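Local coordinates for protein aspartate aminotransferase (Leishmania major, PDB 4H51) that probably transfers the amino group of L-aspartate to 2-oxoglutarate, using pyridoxal 5'-phosphate as its cofactor, at residues T130-D144 against V154-Y168. Numbering follows the deposited sequence.
Sequences TRVFDAETTPIYLSD and VKAAGWKNICTYAYY
The indole of Trp-159 lies sandwiched between Ala-135 and Ile-140. The methyl CB of Ala-135 sits over the six-membered ring, 3.8 Å from its centroid, and Ile-140 CD1 covers the five-membered ring from the opposite face, both as CH-pi contacts; alanine brings only a methyl, so its backbone can lie close to one face, while the longer isoleucine reaches the other with CD1. With CG1 of Ile-140 anti to its backbone N (chi1 177°), CD1 extends over the indole while CG2 meets Val-154 CG1 tip to tip at 3.6 Å, linking strand to helix 148-156. The indole NE1 is hydrogen-bonded to Ala-126 O of helix 117-129, so the polar atom of this buried ring has a partner.

On the other sheet face, Cys-163 CB rests on the Tyr-141 ring, 3.7 Å from its centroid; SG stands more distantly above the same face, a sulfur-aromatic contact, and touches Pro-139 CB. Further along, Tyr-165 turns its ring over the neighbouring strand: CG stands between its own N and carbonyl carbon (chi1 52°), and Ser-143 CA packs over the ring face while the hydroxyl bonds Ile-194 O of the next strand.

Between these faces, strands 140-144 and 162-166 pair in parallel, Ile-140 O accepting from Cys-163 N (2.8 Å) and Leu-142 N donating to Cys-163 O (2.9 Å). Gly-158, at positive phi in a Schellman motif, is the first residue to leave helical geometry; a side chain there would be jammed against the preceding carbonyl O.

At the polar margin, Thr-137 O lies in the amide plane of Asn-161 and accepts a nearly straight bond from ND2 (3.1 Å, 173° at H). One water donates to Ala-135 O and Thr-138 O and accepts from Asn-161 N; another joins Glu-136 OE2 to Gly-158 O.

The contact thus closes a right-handed beta-alpha-beta crossover of the large PLP-binding domain, where apolar packing joins helix to sheet and direct bonds and bridging waters tie the polar edges of the two loops together.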
loop_
_atom_site.group_PDB
_atom_site.type_symbol
_atom_site.label_atom_id
_atom_site.label_comp_id
_atom_site.label_asym_id
_atom_site.label_seq_id
_atom_site.Cartn_x
_atom_site.Cartn_y
_atom_site.Cartn_z
ATOM N N THR B 130 -6.674 11.046 13.917
ATOM C CA THR B 130 -6.294 12.466 13.961
ATOM C C THR B 130 -7.444 13.365 13.493
ATOM O O THR B 130 -7.385 14.578 13.703
ATOM C CB THR B 130 -5.006 12.781 13.167
ATOM O OG1 THR B 130 -5.249 12.747 11.744
ATOM C CG2 THR B 130 -3.892 11.803 13.542
ATOM N N ARG B 131 -8.485 12.795 12.881
ATOM C CA ARG B 131 -9.676 13.574 12.506
ATOM C C ARG B 131 -10.768 13.632 13.578
ATOM O O ARG B 131 -11.753 14.344 13.397
ATOM C CB ARG B 131 -10.272 13.050 11.202
ATOM C CG ARG B 131 -9.273 12.886 10.055
ATOM C CD ARG B 131 -8.660 14.222 9.722
ATOM N NE ARG B 131 -7.592 14.087 8.758
ATOM C CZ ARG B 131 -7.781 14.096 7.448
ATOM N NH1 ARG B 131 -9.012 14.253 6.936
ATOM N NH2 ARG B 131 -6.726 13.972 6.657
ATOM N N VAL B 132 -10.595 12.850 14.653
ATOM C CA VAL B 132 -11.578 12.700 15.741
ATOM C C VAL B 132 -10.948 13.209 17.057
ATOM O O VAL B 132 -11.649 13.685 17.941
ATOM C CB VAL B 132 -12.003 11.211 15.899
ATOM C CG1 VAL B 132 -13.339 11.104 16.591
ATOM C CG2 VAL B 132 -12.083 10.527 14.552
ATOM N N PHE B 133 -9.626 13.115 17.173
ATOM C CA PHE B 133 -8.880 13.514 18.369
ATOM C C PHE B 133 -7.844 14.547 17.966
ATOM O O PHE B 133 -7.474 14.647 16.817
ATOM C CB PHE B 133 -8.166 12.306 19.028
ATOM C CG PHE B 133 -9.093 11.314 19.621
ATOM C CD1 PHE B 133 -9.606 10.268 18.845
ATOM C CD2 PHE B 133 -9.503 11.424 20.954
ATOM C CE1 PHE B 133 -10.497 9.369 19.370
ATOM C CE2 PHE B 133 -10.397 10.490 21.501
ATOM C CZ PHE B 133 -10.903 9.482 20.708
ATOM N N ASP B 134 -7.359 15.316 18.934
ATOM C CA ASP B 134 -6.313 16.287 18.671
ATOM C C ASP B 134 -4.969 15.608 18.776
ATOM O O ASP B 134 -4.459 15.473 19.877
ATOM C CB ASP B 134 -6.424 17.440 19.679
ATOM C CG ASP B 134 -5.339 18.437 19.537
ATOM O OD1 ASP B 134 -4.591 18.350 18.570
ATOM O OD2 ASP B 134 -5.246 19.366 20.397
ATOM N N ALA B 135 -4.377 15.197 17.653
ATOM C CA ALA B 135 -3.115 14.429 17.698
ATOM C C ALA B 135 -1.873 15.234 18.133
ATOM O O ALA B 135 -0.816 14.653 18.407
ATOM C CB ALA B 135 -2.833 13.719 16.370
ATOM N N GLU B 136 -2.015 16.550 18.243
ATOM C CA GLU B 136 -0.945 17.385 18.789
ATOM C C GLU B 136 -0.827 17.256 20.306
ATOM O O GLU B 136 0.215 17.533 20.855
ATOM C CB GLU B 136 -1.216 18.863 18.412
ATOM C CG GLU B 136 -1.190 19.097 16.909
ATOM C CD GLU B 136 0.219 18.998 16.331
ATOM O OE1 GLU B 136 1.165 19.570 16.900
ATOM O OE2 GLU B 136 0.395 18.343 15.299
ATOM N N THR B 137 -1.887 16.797 20.950
ATOM C CA THR B 137 -2.085 16.868 22.406
ATOM C C THR B 137 -2.518 15.554 23.062
ATOM O O THR B 137 -1.989 15.154 24.109
ATOM C CB THR B 137 -3.219 17.877 22.688
ATOM O OG1 THR B 137 -2.808 19.161 22.225
ATOM C CG2 THR B 137 -3.476 17.964 24.088
ATOM N N THR B 138 -3.525 14.914 22.468
ATOM C CA THR B 138 -4.115 13.687 23.028
ATOM C C THR B 138 -3.049 12.584 23.050
ATOM O O THR B 138 -2.449 12.293 22.025
ATOM C CB THR B 138 -5.321 13.230 22.147
ATOM O OG1 THR B 138 -6.301 14.249 22.093
ATOM C CG2 THR B 138 -5.983 11.965 22.657
ATOM N N PRO B 139 -2.810 11.968 24.224
ATOM C CA PRO B 139 -1.891 10.819 24.262
ATOM C C PRO B 139 -2.424 9.637 23.480
ATOM O O PRO B 139 -3.651 9.380 23.468
ATOM C CB PRO B 139 -1.765 10.486 25.765
ATOM C CG PRO B 139 -2.794 11.277 26.459
ATOM C CD PRO B 139 -3.499 12.187 25.511
ATOM N N ILE B 140 -1.502 8.908 22.851
ATOM C CA ILE B 140 -1.801 7.650 22.248
ATOM C C ILE B 140 -0.853 6.688 22.922
ATOM O O ILE B 140 0.368 6.948 22.972
ATOM C CB ILE B 140 -1.721 7.682 20.692
ATOM C CG1 ILE B 140 -1.964 6.321 20.061
ATOM C CG2 ILE B 140 -0.357 8.213 20.208
ATOM C CD1 ILE B 140 -2.430 6.447 18.605
ATOM N N TYR B 141 -1.422 5.594 23.447
ATOM C CA TYR B 141 -0.703 4.675 24.285
ATOM C C TYR B 141 -0.323 3.359 23.632
ATOM O O TYR B 141 -1.141 2.686 23.046
ATOM C CB TYR B 141 -1.520 4.389 25.537
ATOM C CG TYR B 141 -1.468 5.464 26.574
ATOM C CD1 TYR B 141 -2.347 6.557 26.559
ATOM C CD2 TYR B 141 -0.583 5.364 27.615
ATOM C CE1 TYR B 141 -2.254 7.540 27.521
ATOM C CE2 TYR B 141 -0.506 6.311 28.603
ATOM C CZ TYR B 141 -1.330 7.399 28.554
ATOM O OH TYR B 141 -1.211 8.300 29.586
ATOM N N LEU B 142 0.934 2.984 23.820
ATOM C CA LEU B 142 1.475 1.711 23.390
ATOM C C LEU B 142 1.849 0.864 24.609
ATOM O O LEU B 142 2.190 1.392 25.640
ATOM C CB LEU B 142 2.732 1.989 22.564
ATOM C CG LEU B 142 2.603 2.856 21.299
ATOM C CD1 LEU B 142 3.966 3.016 20.606
ATOM C CD2 LEU B 142 1.602 2.216 20.341
ATOM N N SER B 143 1.822 -0.455 24.475
ATOM C CA SER B 143 2.252 -1.334 25.541
ATOM C C SER B 143 3.781 -1.246 25.763
ATOM O O SER B 143 4.575 -1.050 24.839
ATOM C CB SER B 143 1.813 -2.782 25.276
ATOM O OG SER B 143 2.423 -3.313 24.109
ATOM N N ASP B 144 4.162 -1.407 27.016
ATOM C CA ASP B 144 5.549 -1.557 27.419
ATOM C C ASP B 144 5.916 -3.016 27.561
ATOM O O ASP B 144 5.601 -3.639 28.556
ATOM C CB ASP B 144 5.738 -0.891 28.777
ATOM C CG ASP B 144 7.146 -1.095 29.341
ATOM O OD1 ASP B 144 8.091 -1.282 28.535
ATOM O OD2 ASP B 144 7.262 -1.138 30.581
ATOM N N VAL B 154 2.830 5.354 14.322
ATOM C CA VAL B 154 1.973 6.345 14.967
ATOM C C VAL B 154 2.532 7.782 14.839
ATOM O O VAL B 154 1.787 8.743 14.586
ATOM C CB VAL B 154 1.731 5.827 16.416
ATOM C CG1 VAL B 154 1.513 6.894 17.432
ATOM C CG2 VAL B 154 0.619 4.751 16.399
ATOM N N LYS B 155 3.838 7.932 15.040
ATOM C CA LYS B 155 4.577 9.208 14.811
ATOM C C LYS B 155 4.361 9.761 13.397
ATOM O O LYS B 155 4.007 10.936 13.207
ATOM C CB LYS B 155 6.086 8.976 15.067
ATOM C CG LYS B 155 6.995 10.220 15.110
ATOM C CD LYS B 155 8.459 9.839 15.394
ATOM C CE LYS B 155 9.410 10.955 14.916
ATOM N NZ LYS B 155 10.823 10.761 15.351
ATOM N N ALA B 156 4.558 8.897 12.408
ATOM C CA ALA B 156 4.411 9.278 11.039
ATOM C C ALA B 156 2.979 9.699 10.685
ATOM O O ALA B 156 2.779 10.559 9.827
ATOM C CB ALA B 156 4.860 8.136 10.140
ATOM N N ALA B 157 1.989 9.094 11.341
ATOM C CA ALA B 157 0.587 9.525 11.181
ATOM C C ALA B 157 0.248 10.884 11.828
ATOM O O ALA B 157 -0.868 11.361 11.675
ATOM C CB ALA B 157 -0.339 8.460 11.764
ATOM N N GLY B 158 1.180 11.487 12.586
ATOM C CA GLY B 158 0.978 12.824 13.145
ATOM C C GLY B 158 0.835 12.902 14.680
ATOM O O GLY B 158 0.586 13.982 15.245
ATOM N N TRP B 159 1.037 11.797 15.365
ATOM C CA TRP B 159 0.866 11.787 16.819
ATOM C C TRP B 159 2.084 12.298 17.524
ATOM O O TRP B 159 3.131 11.716 17.388
ATOM C CB TRP B 159 0.473 10.412 17.347
ATOM C CG TRP B 159 -0.902 10.059 16.882
ATOM C CD1 TRP B 159 -1.264 9.502 15.653
ATOM C CD2 TRP B 159 -2.166 10.298 17.572
ATOM N NE1 TRP B 159 -2.606 9.346 15.560
ATOM C CE2 TRP B 159 -3.214 9.817 16.677
ATOM C CE3 TRP B 159 -2.525 10.812 18.807
ATOM C CZ2 TRP B 159 -4.535 9.879 17.009
ATOM C CZ3 TRP B 159 -3.874 10.856 19.135
ATOM C CH2 TRP B 159 -4.861 10.401 18.256
ATOM N N LYS B 160 1.919 13.379 18.274
ATOM C CA LYS B 160 3.021 14.112 18.910
ATOM C C LYS B 160 3.265 13.714 20.394
ATOM O O LYS B 160 4.333 14.018 20.967
ATOM C CB LYS B 160 2.745 15.623 18.801
ATOM C CG LYS B 160 2.455 16.100 17.365
ATOM C CD LYS B 160 3.623 15.780 16.460
ATOM C CE LYS B 160 3.397 16.220 15.001
ATOM N NZ LYS B 160 4.536 15.857 14.074
ATOM N N ASN B 161 2.282 13.045 21.015
ATOM C CA ASN B 161 2.364 12.679 22.434
ATOM C C ASN B 161 2.135 11.181 22.584
ATOM O O ASN B 161 1.053 10.732 22.960
ATOM C CB ASN B 161 1.375 13.497 23.241
ATOM C CG ASN B 161 1.394 13.187 24.726
ATOM O OD1 ASN B 161 2.367 12.635 25.268
ATOM N ND2 ASN B 161 0.337 13.590 25.410
ATOM N N ILE B 162 3.163 10.414 22.227
ATOM C CA ILE B 162 3.130 8.955 22.292
ATOM C C ILE B 162 3.580 8.511 23.687
ATOM O O ILE B 162 4.619 8.963 24.178
ATOM C CB ILE B 162 4.024 8.326 21.206
ATOM C CG1 ILE B 162 3.565 8.807 19.817
ATOM C CG2 ILE B 162 4.018 6.775 21.285
ATOM C CD1 ILE B 162 4.609 8.592 18.704
ATOM N N CYS B 163 2.793 7.632 24.299
ATOM C CA CYS B 163 2.973 7.262 25.717
ATOM C C CYS B 163 2.958 5.761 25.796
ATOM O O CYS B 163 2.648 5.073 24.776
ATOM C CB CYS B 163 1.869 7.852 26.574
ATOM S SG CYS B 163 1.758 9.676 26.572
ATOM N N THR B 164 3.371 5.229 26.941
ATOM C CA THR B 164 3.261 3.816 27.170
ATOM C C THR B 164 2.426 3.457 28.400
ATOM O O THR B 164 2.312 4.268 29.321
ATOM C CB THR B 164 4.644 3.173 27.291
ATOM O OG1 THR B 164 5.299 3.716 28.455
ATOM C CG2 THR B 164 5.480 3.462 26.005
ATOM N N TYR B 165 1.809 2.269 28.365
ATOM C CA TYR B 165 1.200 1.687 29.563
ATOM C C TYR B 165 2.050 0.519 30.020
ATOM O O TYR B 165 2.557 -0.271 29.193
ATOM C CB TYR B 165 -0.264 1.249 29.378
ATOM C CG TYR B 165 -0.560 0.361 28.231
ATOM C CD1 TYR B 165 -0.882 0.895 26.998
ATOM C CD2 TYR B 165 -0.558 -1.007 28.373
ATOM C CE1 TYR B 165 -1.189 0.074 25.905
ATOM C CE2 TYR B 165 -0.850 -1.847 27.279
ATOM C CZ TYR B 165 -1.188 -1.282 26.056
ATOM O OH TYR B 165 -1.475 -2.044 24.954
ATOM N N ALA B 166 2.211 0.442 31.343
ATOM C CA ALA B 166 2.802 -0.721 31.960
ATOM C C ALA B 166 2.109 -1.978 31.448
ATOM O O ALA B 166 0.902 -2.014 31.318
ATOM C CB ALA B 166 2.668 -0.617 33.479
ATOM N N TYR B 167 2.870 -3.012 31.161
ATOM C CA TYR B 167 2.303 -4.198 30.562
ATOM C C TYR B 167 3.088 -5.421 30.997
ATOM O O TYR B 167 2.577 -6.217 31.800
ATOM C CB TYR B 167 2.219 -4.052 29.027
ATOM C CG TYR B 167 1.466 -5.209 28.418
ATOM C CD1 TYR B 167 0.089 -5.253 28.516
ATOM C CD2 TYR B 167 2.117 -6.291 27.840
ATOM C CE1 TYR B 167 -0.636 -6.329 28.047
ATOM C CE2 TYR B 167 1.391 -7.355 27.330
ATOM C CZ TYR B 167 0.008 -7.373 27.432
ATOM O OH TYR B 167 -0.790 -8.435 26.971
ATOM N N TYR B 168 4.310 -5.574 30.502
ATOM C CA TYR B 168 5.113 -6.774 30.812
ATOM C C TYR B 168 6.069 -6.498 31.956
ATOM O O TYR B 168 6.717 -5.464 31.975
ATOM C CB TYR B 168 5.915 -7.197 29.600
ATOM C CG TYR B 168 6.548 -8.548 29.744
ATOM C CD1 TYR B 168 5.755 -9.690 29.879
ATOM C CD2 TYR B 168 7.910 -8.697 29.734
ATOM C CE1 TYR B 168 6.312 -10.941 30.012
ATOM C CE2 TYR B 168 8.491 -9.948 29.862
ATOM C CZ TYR B 168 7.689 -11.063 29.998
ATOM O OH TYR B 168 8.224 -12.330 30.135
HETATM O O HOH W 1 -2.506 12.735 10.158
HETATM O O HOH W 2 -0.407 12.887 20.426
HETATM O O HOH W 3 -0.374 16.133 14.189
HETATM O O HOH W 4 5.719 -2.862 31.901
#